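Long-range contacts in putative ribosomal N-acetyltransferase YdaF (Bacillus subtilis, PDB 1NSL), which probably acts as an N-acetyltransferase of the GNAT family, possibly acetylating the N termini of ribosomal proteins: residues Leu16-Ala21 / Thr54-Trp59; Ser78-Ile83 / Tyr99-Glu104; Leu128-Ile133 / Tyr172-Lys177. All blocks are in the same frame, centred on the assembly; numbering follows the deposited sequence.

Interaction 1: Leu16-Ala21 / Thr54-Trp59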
ATOM      1  N   LEU C  16      14.477 -12.914  12.346  1.00 32.25           N
ATOM      2  CA  LEU C  16      15.611 -12.000  12.246  1.00 32.52           C
ATOM      3  C   LEU C  16      15.049 -10.595  12.444  1.00 32.21           C
ATOM      4  O   LEU C  16      13.860 -10.398  12.341  1.00 31.86           O
ATOM      5  CB  LEU C  16      16.251 -12.104  10.872  1.00 32.24           C
ATOM      6  CG  LEU C  16      16.917 -13.420  10.582  1.00 31.60           C
ATOM      7  CD1 LEU C  16      16.794 -13.861   9.087  1.00 33.13           C
ATOM      8  CD2 LEU C  16      18.356 -13.317  11.001  1.00 31.22           C
ATOM      9  N   GLU C  17      15.907  -9.629  12.728  1.00 32.37           N
ATOM     10  CA  GLU C  17      15.478  -8.254  12.884  1.00 32.40           C
ATOM     11  C   GLU C  17      16.369  -7.355  12.055  1.00 30.98           C
ATOM     12  O   GLU C  17      17.535  -7.663  11.852  1.00 31.24           O
ATOM     13  CB  GLU C  17      15.650  -7.815  14.329  1.00 32.88           C
ATOM     14  CG  GLU C  17      15.268  -8.830  15.356  1.00 36.96           C
ATOM     15  CD  GLU C  17      15.551  -8.314  16.743  1.00 42.26           C
ATOM     16  OE1 GLU C  17      15.974  -7.131  16.851  1.00 42.85           O
ATOM     17  OE2 GLU C  17      15.367  -9.106  17.704  1.00 43.82           O
ATOM     18  N   PRO C  18      15.870  -6.199  11.653  1.00 29.22           N
ATOM     19  CA  PRO C  18      16.708  -5.291  10.898  1.00 27.91           C
ATOM     20  C   PRO C  18      18.091  -5.167  11.506  1.00 26.58           C
ATOM     21  O   PRO C  18      19.048  -5.148  10.784  1.00 25.39           O
ATOM     22  CB  PRO C  18      15.891  -4.004  10.900  1.00 27.32           C
ATOM     23  CG  PRO C  18      14.521  -4.524  10.830  1.00 26.34           C
ATOM     24  CD  PRO C  18      14.534  -5.625  11.869  1.00 29.25           C
ATOM     25  N   LYS C  19      18.251  -5.130  12.802  1.00 26.78           N
ATOM     26  CA  LYS C  19      19.649  -5.013  13.223  1.00 28.49           C
ATOM     27  C   LYS C  19      20.591  -6.259  12.928  1.00 28.14           C
ATOM     28  O   LYS C  19      21.813  -6.159  13.116  1.00 28.09           O
ATOM     29  CB  LYS C  19      19.734  -4.587  14.673  1.00 28.63           C
ATOM     30  CG  LYS C  19      19.327  -5.703  15.639  1.00 32.79           C
ATOM     31  CD  LYS C  19      19.219  -5.115  17.072  1.00 38.44           C
ATOM     32  CE  LYS C  19      18.967  -6.215  18.140  1.00 42.45           C
ATOM     33  NZ  LYS C  19      19.506  -5.740  19.484  1.00 41.41           N
ATOM     34  N   ASP C  20      20.043  -7.393  12.477  1.00 26.51           N
ATOM     35  CA  ASP C  20      20.874  -8.526  12.112  1.00 25.74           C
ATOM     36  C   ASP C  20      21.447  -8.324  10.712  1.00 25.64           C
ATOM     37  O   ASP C  20      22.238  -9.136  10.231  1.00 24.62           O
ATOM     38  CB  ASP C  20      20.098  -9.857  12.081  1.00 25.11           C
ATOM     39  CG  ASP C  20      19.568 -10.306  13.446  1.00 27.14           C
ATOM     40  OD1 ASP C  20      20.276 -10.224  14.519  1.00 24.98           O
ATOM     41  OD2 ASP C  20      18.410 -10.795  13.513  1.00 26.82           O
ATOM     42  N   ALA C  21      21.037  -7.275  10.019  1.00 25.82           N
ATOM     43  CA  ALA C  21      21.533  -7.134   8.626  1.00 27.16           C
ATOM     44  C   ALA C  21      23.088  -7.133   8.385  1.00 27.34           C
ATOM     45  O   ALA C  21      23.587  -7.948   7.590  1.00 27.80           O
ATOM     46  CB  ALA C  21      20.845  -5.980   7.885  1.00 27.09           C
ATOM     47  N   THR C  54      14.509  -3.695   3.434  1.00 28.71           N
ATOM     48  CA  THR C  54      13.581  -4.385   2.597  1.00 28.00           C
ATOM     49  C   THR C  54      13.500  -5.841   2.915  1.00 28.95           C
ATOM     50  O   THR C  54      12.440  -6.352   3.275  1.00 29.84           O
ATOM     51  CB  THR C  54      14.087  -4.240   1.190  1.00 27.34           C
ATOM     52  OG1 THR C  54      13.899  -2.877   0.807  1.00 29.32           O
ATOM     53  CG2 THR C  54      13.237  -5.008   0.242  1.00 25.35           C
ATOM     54  N   ILE C  55      14.616  -6.546   2.806  1.00 28.94           N
ATOM     55  CA  ILE C  55      14.476  -7.972   2.929  1.00 28.36           C
ATOM     56  C   ILE C  55      14.089  -8.435   4.309  1.00 28.61           C
ATOM     57  O   ILE C  55      13.197  -9.273   4.445  1.00 27.90           O
ATOM     58  CB  ILE C  55      15.677  -8.726   2.415  1.00 28.01           C
ATOM     59  CG1 ILE C  55      15.799  -8.548   0.913  1.00 27.20           C
ATOM     60  CG2 ILE C  55      15.476 -10.194   2.666  1.00 28.35           C
ATOM     61  CD1 ILE C  55      17.105  -8.987   0.406  1.00 25.24           C
ATOM     62  N   ILE C  56      14.722  -7.898   5.339  1.00 28.63           N
ATOM     63  CA  ILE C  56      14.342  -8.406   6.628  1.00 29.39           C
ATOM     64  C   ILE C  56      12.943  -7.951   7.043  1.00 29.92           C
ATOM     65  O   ILE C  56      12.180  -8.722   7.617  1.00 30.22           O
ATOM     66  CB  ILE C  56      15.352  -8.117   7.619  1.00 29.40           C
ATOM     67  CG1 ILE C  56      16.613  -8.879   7.243  1.00 28.36           C
ATOM     68  CG2 ILE C  56      14.879  -8.608   8.946  1.00 30.51           C
ATOM     69  CD1 ILE C  56      17.833  -8.494   8.142  1.00 28.40           C
ATOM     70  N   PRO C  57      12.593  -6.711   6.779  1.00 29.43           N
ATOM     71  CA  PRO C  57      11.228  -6.303   6.989  1.00 29.33           C
ATOM     72  C   PRO C  57      10.269  -7.189   6.260  1.00 29.42           C
ATOM     73  O   PRO C  57       9.404  -7.679   6.958  1.00 30.38           O
ATOM     74  CB  PRO C  57      11.207  -4.886   6.442  1.00 28.99           C
ATOM     75  CG  PRO C  57      12.481  -4.347   6.780  1.00 28.48           C
ATOM     76  CD  PRO C  57      13.427  -5.555   6.445  1.00 30.57           C
ATOM     77  N   ASP C  58      10.372  -7.456   4.955  1.00 29.16           N
ATOM     78  CA  ASP C  58       9.291  -8.265   4.421  1.00 27.66           C
ATOM     79  C   ASP C  58       9.269  -9.568   5.145  1.00 26.15           C
ATOM     80  O   ASP C  58       8.205 -10.052   5.430  1.00 26.27           O
ATOM     81  CB  ASP C  58       9.325  -8.618   2.958  1.00 28.16           C
ATOM     82  CG  ASP C  58       9.533  -7.460   2.031  1.00 33.78           C
ATOM     83  OD1 ASP C  58       9.117  -6.284   2.280  1.00 35.99           O
ATOM     84  OD2 ASP C  58      10.117  -7.710   0.917  1.00 41.69           O
ATOM     85  N   TRP C  59      10.398 -10.181   5.447  1.00 25.15           N
ATOM     86  CA  TRP C  59      10.253 -11.543   6.011  1.00 26.20           C
ATOM     87  C   TRP C  59       9.360 -11.462   7.263  1.00 27.15           C
ATOM     88  O   TRP C  59       8.433 -12.303   7.479  1.00 26.38           O
ATOM     89  CB  TRP C  59      11.577 -12.245   6.347  1.00 25.67           C
ATOM     90  CG  TRP C  59      12.385 -12.729   5.184  1.00 26.15           C
ATOM     91  CD1 TRP C  59      11.919 -13.144   3.963  1.00 28.16           C
ATOM     92  CD2 TRP C  59      13.811 -12.820   5.103  1.00 26.58           C
ATOM     93  NE1 TRP C  59      12.966 -13.516   3.149  1.00 26.10           N
ATOM     94  CE2 TRP C  59      14.138 -13.328   3.829  1.00 27.47           C
ATOM     95  CE3 TRP C  59      14.852 -12.545   5.985  1.00 26.12           C
ATOM     96  CZ2 TRP C  59      15.452 -13.541   3.422  1.00 27.72           C
ATOM     97  CZ3 TRP C  59      16.157 -12.771   5.565  1.00 29.16           C
ATOM     98  CH2 TRP C  59      16.442 -13.252   4.302  1.00 26.19           C
TER
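The indole of W59 meets L16 obliquely, its six-membered ring lying against CD1, with W59 CZ3 the nearest ring atom at 3.7 Å. One face of the same indole carries CG2 of I55, offset toward the rim. The L16 and W59 side chains run side by side, pointing the same way, and the methyl CD1 of L16 makes the contact. I56 covers the largest area and shows how the two arms of one branched side chain can reach different parts of a turn. CG2 is anti to the backbone N (CG1 at chi1 -65°), rests 3.7 Å from E17 C and also nears CD of P18. The other arm ends in CD1, 3.9 Å from A21 CB. The turn that receives I56 is braced from within: E17 N donates to D20 OD2 (2.9 Å), approaching from above the carboxylate plane, and R14 forms a salt bridge to that same oxygen. R60, one turn beyond I56 on helix 48-65, donates from NH1 to L16 O. P18 also packs on L66 of a second subunit. In this GNAT fold the contact seats the helix against the turn that leads from strand 11-15 into helix 21-30.

Interaction 2: Ser78-Ile83 / Tyr99-Glu104; sequences SLCGMI and YWIAKE
A beta hairpin built from strands 78-89 and 94-101 brings M82 opposite W100 in an antiparallel hydrogen-bonded pair, and it illustrates how an aromatic side chain can lie across its partner strand. Two bonds join the pair: M82 N to W100 O (3.2 Å) and W100 N to M82 O (3.0 Å). A third, from A102 N to C80 O at 2.8 Å, runs nearly along the C=O axis and carries the pairing past the end of strand 94-101. The chain beyond A102 leads toward helix 110-124; as in other GNAT enzymes, the loop before it and its N terminus probably bind the pyrophosphate of acetyl-CoA. CG of W100 sits between the backbone N and the carbonyl carbon (chi1 57°), and the indole reaches back over strand 78-83. There G81 CA lies over the six-membered ring, 4.2 Å from its centroid and 12° off the normal, a CH-pi contact, with M82 N above the same face. The side chain of selenomethionine M82 crosses the indole obliquely: CG touches W100 CZ2 at 3.6 Å, and SE makes an oblique Met-aromatic contact with the five-membered ring. On the other face of the sheet, CG1 of I83 meets CB of Y99 at 4.3 Å, while Y99 OH bonds to S142 OG. C80 and G81 together face L73, a classic beta bulge toward strand 69-75. L24 and I28 of helix 21-30 pack on W100, whose ring also meets F40, and helix 110-124 covers the other face, that of I83, Y99 and I101.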
ATOM      1  N   SER C  78      25.030 -16.173  18.491  1.00 32.65           N
ATOM      2  CA  SER C  78      25.082 -15.447  17.217  1.00 32.21           C
ATOM      3  C   SER C  78      24.838 -16.171  15.894  1.00 31.25           C
ATOM      4  O   SER C  78      25.208 -17.321  15.734  1.00 30.82           O
ATOM      5  CB  SER C  78      26.365 -14.657  17.140  1.00 32.84           C
ATOM      6  OG  SER C  78      27.456 -15.535  17.196  1.00 36.30           O
ATOM      7  N   LEU C  79      24.237 -15.451  14.942  1.00 30.57           N
ATOM      8  CA  LEU C  79      23.877 -15.968  13.618  1.00 29.29           C
ATOM      9  C   LEU C  79      24.890 -16.857  12.984  1.00 28.96           C
ATOM     10  O   LEU C  79      25.998 -16.437  12.730  1.00 28.83           O
ATOM     11  CB  LEU C  79      23.727 -14.839  12.645  1.00 28.25           C
ATOM     12  CG  LEU C  79      22.361 -14.288  12.355  1.00 28.87           C
ATOM     13  CD1 LEU C  79      22.429 -13.498  11.008  1.00 26.08           C
ATOM     14  CD2 LEU C  79      21.328 -15.403  12.302  1.00 29.75           C
ATOM     15  N   CYS C  80      24.497 -18.068  12.649  1.00 29.20           N
ATOM     16  CA  CYS C  80      25.425 -18.941  12.000  1.00 29.79           C
ATOM     17  C   CYS C  80      24.724 -19.468  10.811  1.00 29.88           C
ATOM     18  O   CYS C  80      25.285 -20.263  10.052  1.00 30.43           O
ATOM     19  CB  CYS C  80      25.793 -20.095  12.912  1.00 29.82           C
ATOM     20  SG  CYS C  80      24.343 -21.068  13.363  1.00 31.26           S
ATOM     21  N   GLY C  81      23.482 -19.037  10.648  1.00 30.22           N
ATOM     22  CA  GLY C  81      22.676 -19.465   9.501  1.00 31.03           C
ATOM     23  C   GLY C  81      21.205 -19.081   9.595  1.00 31.13           C
ATOM     24  O   GLY C  81      20.852 -18.210  10.397  1.00 30.97           O
HETATM   25  N   MSE C  82      20.370 -19.741   8.788  1.00 31.00           N
HETATM   26  CA  MSE C  82      18.929 -19.458   8.676  1.00 31.04           C
HETATM   27  C   MSE C  82      18.161 -20.753   8.457  1.00 31.29           C
HETATM   28  O   MSE C  82      18.658 -21.673   7.790  1.00 30.73           O
HETATM   29  CB  MSE C  82      18.629 -18.564   7.443  1.00 30.15           C
HETATM   30  CG  MSE C  82      19.396 -17.311   7.344  1.00 29.65           C
HETATM   31 SE   MSE C  82      18.386 -16.001   6.357  1.00 36.05          SE
HETATM   32  CE  MSE C  82      17.945 -16.905   4.819  1.00 37.73           C
ATOM     33  N   ILE C  83      16.946 -20.832   8.988  1.00 31.93           N
ATOM     34  CA  ILE C  83      16.096 -21.990   8.688  1.00 32.41           C
ATOM     35  C   ILE C  83      14.852 -21.406   8.227  1.00 32.04           C
ATOM     36  O   ILE C  83      14.582 -20.241   8.510  1.00 32.58           O
ATOM     37  CB  ILE C  83      15.792 -22.836   9.865  1.00 33.15           C
ATOM     38  CG1 ILE C  83      14.919 -23.985   9.440  1.00 34.03           C
ATOM     39  CG2 ILE C  83      14.997 -22.094  10.863  1.00 33.92           C
ATOM     40  CD1 ILE C  83      14.996 -25.101  10.529  1.00 38.29           C
ATOM     41  N   TYR C  99      17.274 -24.286   4.751  1.00 27.00           N
ATOM     42  CA  TYR C  99      18.161 -23.937   5.827  1.00 25.94           C
ATOM     43  C   TYR C  99      19.502 -23.846   5.198  1.00 25.51           C
ATOM     44  O   TYR C  99      19.705 -24.458   4.203  1.00 25.74           O
ATOM     45  CB  TYR C  99      18.183 -25.084   6.832  1.00 26.05           C
ATOM     46  CG  TYR C  99      18.260 -26.465   6.188  1.00 26.10           C
ATOM     47  CD1 TYR C  99      19.391 -26.870   5.506  1.00 24.20           C
ATOM     48  CD2 TYR C  99      17.198 -27.350   6.265  1.00 25.61           C
ATOM     49  CE1 TYR C  99      19.457 -28.071   4.919  1.00 25.89           C
ATOM     50  CE2 TYR C  99      17.261 -28.594   5.680  1.00 27.42           C
ATOM     51  CZ  TYR C  99      18.398 -28.942   4.995  1.00 28.42           C
ATOM     52  OH  TYR C  99      18.523 -30.164   4.380  1.00 29.16           O
ATOM     53  N   TRP C 100      20.407 -23.054   5.741  1.00 25.81           N
ATOM     54  CA  TRP C 100      21.790 -23.043   5.284  1.00 26.01           C
ATOM     55  C   TRP C 100      22.600 -22.683   6.462  1.00 27.01           C
ATOM     56  O   TRP C 100      22.069 -22.082   7.410  1.00 28.45           O
ATOM     57  CB  TRP C 100      22.063 -22.027   4.208  1.00 25.31           C
ATOM     58  CG  TRP C 100      21.756 -20.605   4.498  1.00 25.80           C
ATOM     59  CD1 TRP C 100      20.611 -19.964   4.185  1.00 26.37           C
ATOM     60  CD2 TRP C 100      22.632 -19.612   5.030  1.00 26.48           C
ATOM     61  NE1 TRP C 100      20.693 -18.647   4.526  1.00 26.54           N
ATOM     62  CE2 TRP C 100      21.931 -18.401   5.044  1.00 26.28           C
ATOM     63  CE3 TRP C 100      23.944 -19.621   5.510  1.00 28.45           C
ATOM     64  CZ2 TRP C 100      22.479 -17.216   5.530  1.00 26.01           C
ATOM     65  CZ3 TRP C 100      24.498 -18.436   5.984  1.00 27.01           C
ATOM     66  CH2 TRP C 100      23.764 -17.252   5.985  1.00 27.10           C
ATOM     67  N   ILE C 101      23.876 -23.034   6.437  1.00 27.10           N
ATOM     68  CA  ILE C 101      24.701 -22.690   7.561  1.00 27.52           C
ATOM     69  C   ILE C 101      26.103 -22.246   7.128  1.00 27.66           C
ATOM     70  O   ILE C 101      26.529 -22.488   6.010  1.00 27.39           O
ATOM     71  CB  ILE C 101      24.684 -23.851   8.490  1.00 27.94           C
ATOM     72  CG1 ILE C 101      24.940 -23.408   9.916  1.00 29.71           C
ATOM     73  CG2 ILE C 101      25.660 -24.919   8.033  1.00 29.23           C
ATOM     74  CD1 ILE C 101      25.416 -24.602  10.826  1.00 30.74           C
ATOM     75  N   ALA C 102      26.789 -21.487   7.972  1.00 28.30           N
ATOM     76  CA  ALA C 102      28.138 -21.008   7.630  1.00 28.39           C
ATOM     77  C   ALA C 102      29.112 -22.138   7.866  1.00 29.29           C
ATOM     78  O   ALA C 102      28.940 -22.979   8.780  1.00 28.96           O
ATOM     79  CB  ALA C 102      28.514 -19.840   8.454  1.00 28.28           C
ATOM     80  N   LYS C 103      30.156 -22.167   7.061  1.00 29.48           N
ATOM     81  CA  LYS C 103      30.953 -23.363   7.081  1.00 30.37           C
ATOM     82  C   LYS C 103      31.484 -23.699   8.463  1.00 30.76           C
ATOM     83  O   LYS C 103      31.418 -24.836   8.922  1.00 31.17           O
ATOM     84  CB  LYS C 103      32.066 -23.255   6.065  1.00 30.59           C
ATOM     85  CG  LYS C 103      31.952 -24.243   4.942  1.00 31.60           C
ATOM     86  CD  LYS C 103      33.356 -24.795   4.670  1.00 33.85           C
ATOM     87  CE  LYS C 103      33.390 -25.978   3.726  1.00 34.00           C
ATOM     88  NZ  LYS C 103      34.830 -26.233   3.439  1.00 37.66           N
ATOM     89  N   GLU C 104      31.981 -22.686   9.133  1.00 31.02           N
ATOM     90  CA  GLU C 104      32.610 -22.836  10.421  1.00 31.79           C
ATOM     91  C   GLU C 104      31.723 -23.483  11.418  1.00 31.48           C
ATOM     92  O   GLU C 104      32.149 -23.752  12.521  1.00 31.69           O
ATOM     93  CB  GLU C 104      32.865 -21.448  10.923  1.00 32.31           C
ATOM     94  CG  GLU C 104      32.913 -20.521   9.734  1.00 35.75           C
ATOM     95  CD  GLU C 104      32.603 -19.099  10.080  1.00 39.24           C
ATOM     96  OE1 GLU C 104      31.416 -18.751  10.303  1.00 39.29           O
ATOM     97  OE2 GLU C 104      33.584 -18.337  10.114  1.00 44.52           O
TER

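Interaction 3: Leu128-Ile133 / Tyr172-Lys177; sequences LNRVAI and YYSLLK
NH1 of R130, reaching across to CB of S174, is gripped by two oxygens from beyond the pair: it forms a salt bridge to E154 OE2 and a hydrogen bond to the backbone O of R158 in a third subunit. The strands beneath it, 130-136 and 166-176, are antiparallel neighbours in the C-terminal half of the GNAT sheet. R130 gets there as an extended chain, with CG anti to the backbone N (chi1 162°), and its guanidinium passes S174 obliquely. The S174 carbonyl receives NH2 of the same R158, and R130 and L176, on this face of the sheet, pack on D159 of the third subunit, so the face carries part of the assembly interface.

Backbone bonds join the two strands in antiparallel pairs. V131 and L175 exchange two bonds, V131 N to L175 O at 3.1 Å and L175 N to V131 O at 2.9 Å; I133 and Y173 form the next such pair. At the far end K177 N donates to N129 O (2.8 Å) at an N-H...O angle of 177°. The aliphatic part of K177 runs by the loop, CD 3.5 Å from L128 O, and NZ bonds to F123 O. Around Y173, F151 and P146 pack on the side chain and R143 binds the hydroxyl. I133 O, which also accepts Y173 N, lies at the edge of the tyrosine ring, in its plane, 3.8 Å from Y173 CD1.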
ATOM      1  N   LEU C 128      -0.111 -29.226   9.904  1.00 29.40           N
ATOM      2  CA  LEU C 128       0.099 -29.671   8.540  1.00 28.66           C
ATOM      3  C   LEU C 128       0.169 -31.155   8.501  1.00 27.87           C
ATOM      4  O   LEU C 128       0.467 -31.796   9.504  1.00 26.57           O
ATOM      5  CB  LEU C 128       1.465 -29.207   7.999  1.00 28.80           C
ATOM      6  CG  LEU C 128       1.633 -27.697   7.982  1.00 29.44           C
ATOM      7  CD1 LEU C 128       2.730 -27.333   7.063  1.00 27.19           C
ATOM      8  CD2 LEU C 128       0.314 -27.091   7.535  1.00 28.40           C
ATOM      9  N   ASN C 129       0.007 -31.690   7.298  1.00 27.45           N
ATOM     10  CA  ASN C 129       0.062 -33.123   7.108  1.00 27.04           C
ATOM     11  C   ASN C 129       1.379 -33.542   6.473  1.00 26.69           C
ATOM     12  O   ASN C 129       1.943 -34.594   6.767  1.00 27.33           O
ATOM     13  CB  ASN C 129      -1.117 -33.591   6.268  1.00 26.56           C
ATOM     14  CG  ASN C 129      -1.150 -35.074   6.107  1.00 26.78           C
ATOM     15  OD1 ASN C 129      -0.950 -35.599   5.002  1.00 27.25           O
ATOM     16  ND2 ASN C 129      -1.395 -35.778   7.209  1.00 25.64           N
ATOM     17  N   ARG C 130       1.917 -32.689   5.645  1.00 25.74           N
ATOM     18  CA  ARG C 130       3.072 -33.096   4.899  1.00 25.70           C
ATOM     19  C   ARG C 130       4.182 -32.084   5.129  1.00 25.49           C
ATOM     20  O   ARG C 130       3.933 -30.934   5.311  1.00 26.49           O
ATOM     21  CB  ARG C 130       2.636 -33.161   3.431  1.00 25.34           C
ATOM     22  CG  ARG C 130       3.737 -33.145   2.418  1.00 26.00           C
ATOM     23  CD  ARG C 130       3.285 -33.239   0.957  1.00 25.80           C
ATOM     24  NE  ARG C 130       4.416 -32.847   0.107  1.00 28.28           N
ATOM     25  CZ  ARG C 130       5.297 -33.702  -0.372  1.00 27.95           C
ATOM     26  NH1 ARG C 130       5.149 -34.990  -0.110  1.00 28.95           N
ATOM     27  NH2 ARG C 130       6.305 -33.285  -1.117  1.00 26.30           N
ATOM     28  N   VAL C 131       5.421 -32.480   5.188  1.00 25.62           N
ATOM     29  CA  VAL C 131       6.448 -31.454   5.206  1.00 26.40           C
ATOM     30  C   VAL C 131       7.523 -31.928   4.254  1.00 27.66           C
ATOM     31  O   VAL C 131       7.852 -33.142   4.253  1.00 28.65           O
ATOM     32  CB  VAL C 131       6.983 -31.251   6.580  1.00 26.09           C
ATOM     33  CG1 VAL C 131       8.340 -30.773   6.520  1.00 24.94           C
ATOM     34  CG2 VAL C 131       6.124 -30.226   7.267  1.00 26.58           C
ATOM     35  N   ALA C 132       8.045 -31.069   3.381  1.00 27.14           N
ATOM     36  CA  ALA C 132       9.098 -31.614   2.511  1.00 27.34           C
ATOM     37  C   ALA C 132      10.391 -30.882   2.646  1.00 27.93           C
ATOM     38  O   ALA C 132      10.430 -29.761   3.171  1.00 28.85           O
ATOM     39  CB  ALA C 132       8.664 -31.628   1.077  1.00 26.33           C
ATOM     40  N   ILE C 133      11.455 -31.506   2.180  1.00 27.64           N
ATOM     41  CA  ILE C 133      12.727 -30.835   2.106  1.00 27.93           C
ATOM     42  C   ILE C 133      13.356 -31.194   0.778  1.00 28.84           C
ATOM     43  O   ILE C 133      13.337 -32.346   0.348  1.00 29.11           O
ATOM     44  CB  ILE C 133      13.661 -31.329   3.191  1.00 27.71           C
ATOM     45  CG1 ILE C 133      13.378 -30.679   4.542  1.00 27.98           C
ATOM     46  CG2 ILE C 133      15.116 -31.090   2.806  1.00 27.37           C
ATOM     47  CD1 ILE C 133      14.138 -31.428   5.706  1.00 23.68           C
ATOM     48  N   TYR C 172      13.630 -34.536  -4.022  1.00 30.50           N
ATOM     49  CA  TYR C 172      12.682 -34.168  -2.999  1.00 30.09           C
ATOM     50  C   TYR C 172      12.627 -35.228  -1.922  1.00 30.27           C
ATOM     51  O   TYR C 172      12.835 -36.377  -2.234  1.00 30.16           O
ATOM     52  CB  TYR C 172      11.306 -34.060  -3.647  1.00 30.68           C
ATOM     53  CG  TYR C 172      11.173 -32.754  -4.252  1.00 30.68           C
ATOM     54  CD1 TYR C 172      11.835 -32.458  -5.410  1.00 33.68           C
ATOM     55  CD2 TYR C 172      10.527 -31.746  -3.601  1.00 32.75           C
ATOM     56  CE1 TYR C 172      11.803 -31.176  -5.938  1.00 34.21           C
ATOM     57  CE2 TYR C 172      10.489 -30.490  -4.126  1.00 33.63           C
ATOM     58  CZ  TYR C 172      11.128 -30.222  -5.292  1.00 33.65           C
ATOM     59  OH  TYR C 172      11.101 -28.971  -5.812  1.00 38.79           O
ATOM     60  N   TYR C 173      12.313 -34.822  -0.681  1.00 29.58           N
ATOM     61  CA  TYR C 173      12.080 -35.700   0.461  1.00 28.86           C
ATOM     62  C   TYR C 173      10.830 -35.242   1.259  1.00 28.59           C
ATOM     63  O   TYR C 173      10.614 -34.060   1.376  1.00 29.32           O
ATOM     64  CB  TYR C 173      13.252 -35.628   1.424  1.00 28.73           C
ATOM     65  CG  TYR C 173      14.594 -36.242   1.047  1.00 29.17           C
ATOM     66  CD1 TYR C 173      15.576 -35.470   0.484  1.00 27.21           C
ATOM     67  CD2 TYR C 173      14.910 -37.570   1.357  1.00 31.11           C
ATOM     68  CE1 TYR C 173      16.826 -35.970   0.203  1.00 28.98           C
ATOM     69  CE2 TYR C 173      16.190 -38.113   1.078  1.00 30.15           C
ATOM     70  CZ  TYR C 173      17.150 -37.282   0.496  1.00 31.86           C
ATOM     71  OH  TYR C 173      18.418 -37.741   0.168  1.00 31.37           O
ATOM     72  N   SER C 174      10.051 -36.153   1.868  1.00 28.10           N
ATOM     73  CA  SER C 174       8.833 -35.763   2.592  1.00 27.26           C
ATOM     74  C   SER C 174       8.493 -36.617   3.819  1.00 27.83           C
ATOM     75  O   SER C 174       8.722 -37.808   3.859  1.00 27.55           O
ATOM     76  CB  SER C 174       7.631 -35.787   1.670  1.00 26.40           C
ATOM     77  OG  SER C 174       7.511 -37.069   1.149  1.00 24.97           O
ATOM     78  N   LEU C 175       7.902 -35.975   4.812  1.00 27.16           N
ATOM     79  CA  LEU C 175       7.572 -36.630   6.018  1.00 25.91           C
ATOM     80  C   LEU C 175       6.058 -36.483   6.228  1.00 26.10           C
ATOM     81  O   LEU C 175       5.514 -35.386   6.197  1.00 24.85           O
ATOM     82  CB  LEU C 175       8.410 -36.027   7.142  1.00 25.38           C
ATOM     83  CG  LEU C 175       8.079 -36.511   8.561  1.00 25.68           C
ATOM     84  CD1 LEU C 175       7.895 -38.017   8.649  1.00 23.46           C
ATOM     85  CD2 LEU C 175       9.129 -36.061   9.528  1.00 24.47           C
ATOM     86  N   LEU C 176       5.356 -37.605   6.403  1.00 26.55           N
ATOM     87  CA  LEU C 176       3.930 -37.483   6.579  1.00 26.15           C
ATOM     88  C   LEU C 176       3.623 -37.506   8.027  1.00 26.62           C
ATOM     89  O   LEU C 176       4.060 -38.383   8.707  1.00 27.29           O
ATOM     90  CB  LEU C 176       3.209 -38.582   5.866  1.00 25.19           C
ATOM     91  CG  LEU C 176       3.596 -38.693   4.406  1.00 24.56           C
ATOM     92  CD1 LEU C 176       2.449 -39.180   3.601  1.00 24.90           C
ATOM     93  CD2 LEU C 176       4.019 -37.372   3.853  1.00 27.22           C
ATOM     94  N   LYS C 177       2.857 -36.542   8.503  1.00 27.71           N
ATOM     95  CA  LYS C 177       2.518 -36.463   9.925  1.00 28.42           C
ATOM     96  C   LYS C 177       2.064 -37.755  10.601  1.00 28.75           C
ATOM     97  O   LYS C 177       2.153 -37.840  11.804  1.00 28.58           O
ATOM     98  CB  LYS C 177       1.467 -35.384  10.183  1.00 28.92           C
ATOM     99  CG  LYS C 177       0.881 -35.449  11.589  1.00 29.77           C
ATOM    100  CD  LYS C 177      -0.140 -34.382  11.812  1.00 31.38           C
ATOM    101  CE  LYS C 177      -0.532 -34.265  13.287  1.00 36.78           C
ATOM    102  NZ  LYS C 177      -1.393 -33.045  13.550  1.00 38.68           N
TER

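How the interactions relate
Read from the N terminus, the three contacts run in series, none enclosing or crossing another. Interaction 1 closes a loop that holds helix 21-30 and the start of helix 48-65. Interaction 2 closes the shorter hairpin of strands 78-89 and 94-101, and interaction 3 closes a loop with helix 140-149 and strand 152-163. L16 CD1 lies 3.8 Å and W59 CH2 3.9 Å from M82 SE, so both the turn and helix 48-65 rest on the hairpin. Y99 OH lies 3.9 Å from I133 CG2, a side-chain touch between the parallel neighbours 94-101 and 130-136, whose backbones are bonded farther back, at A132 with A95 and I97. Interactions 1 and 3 do not touch.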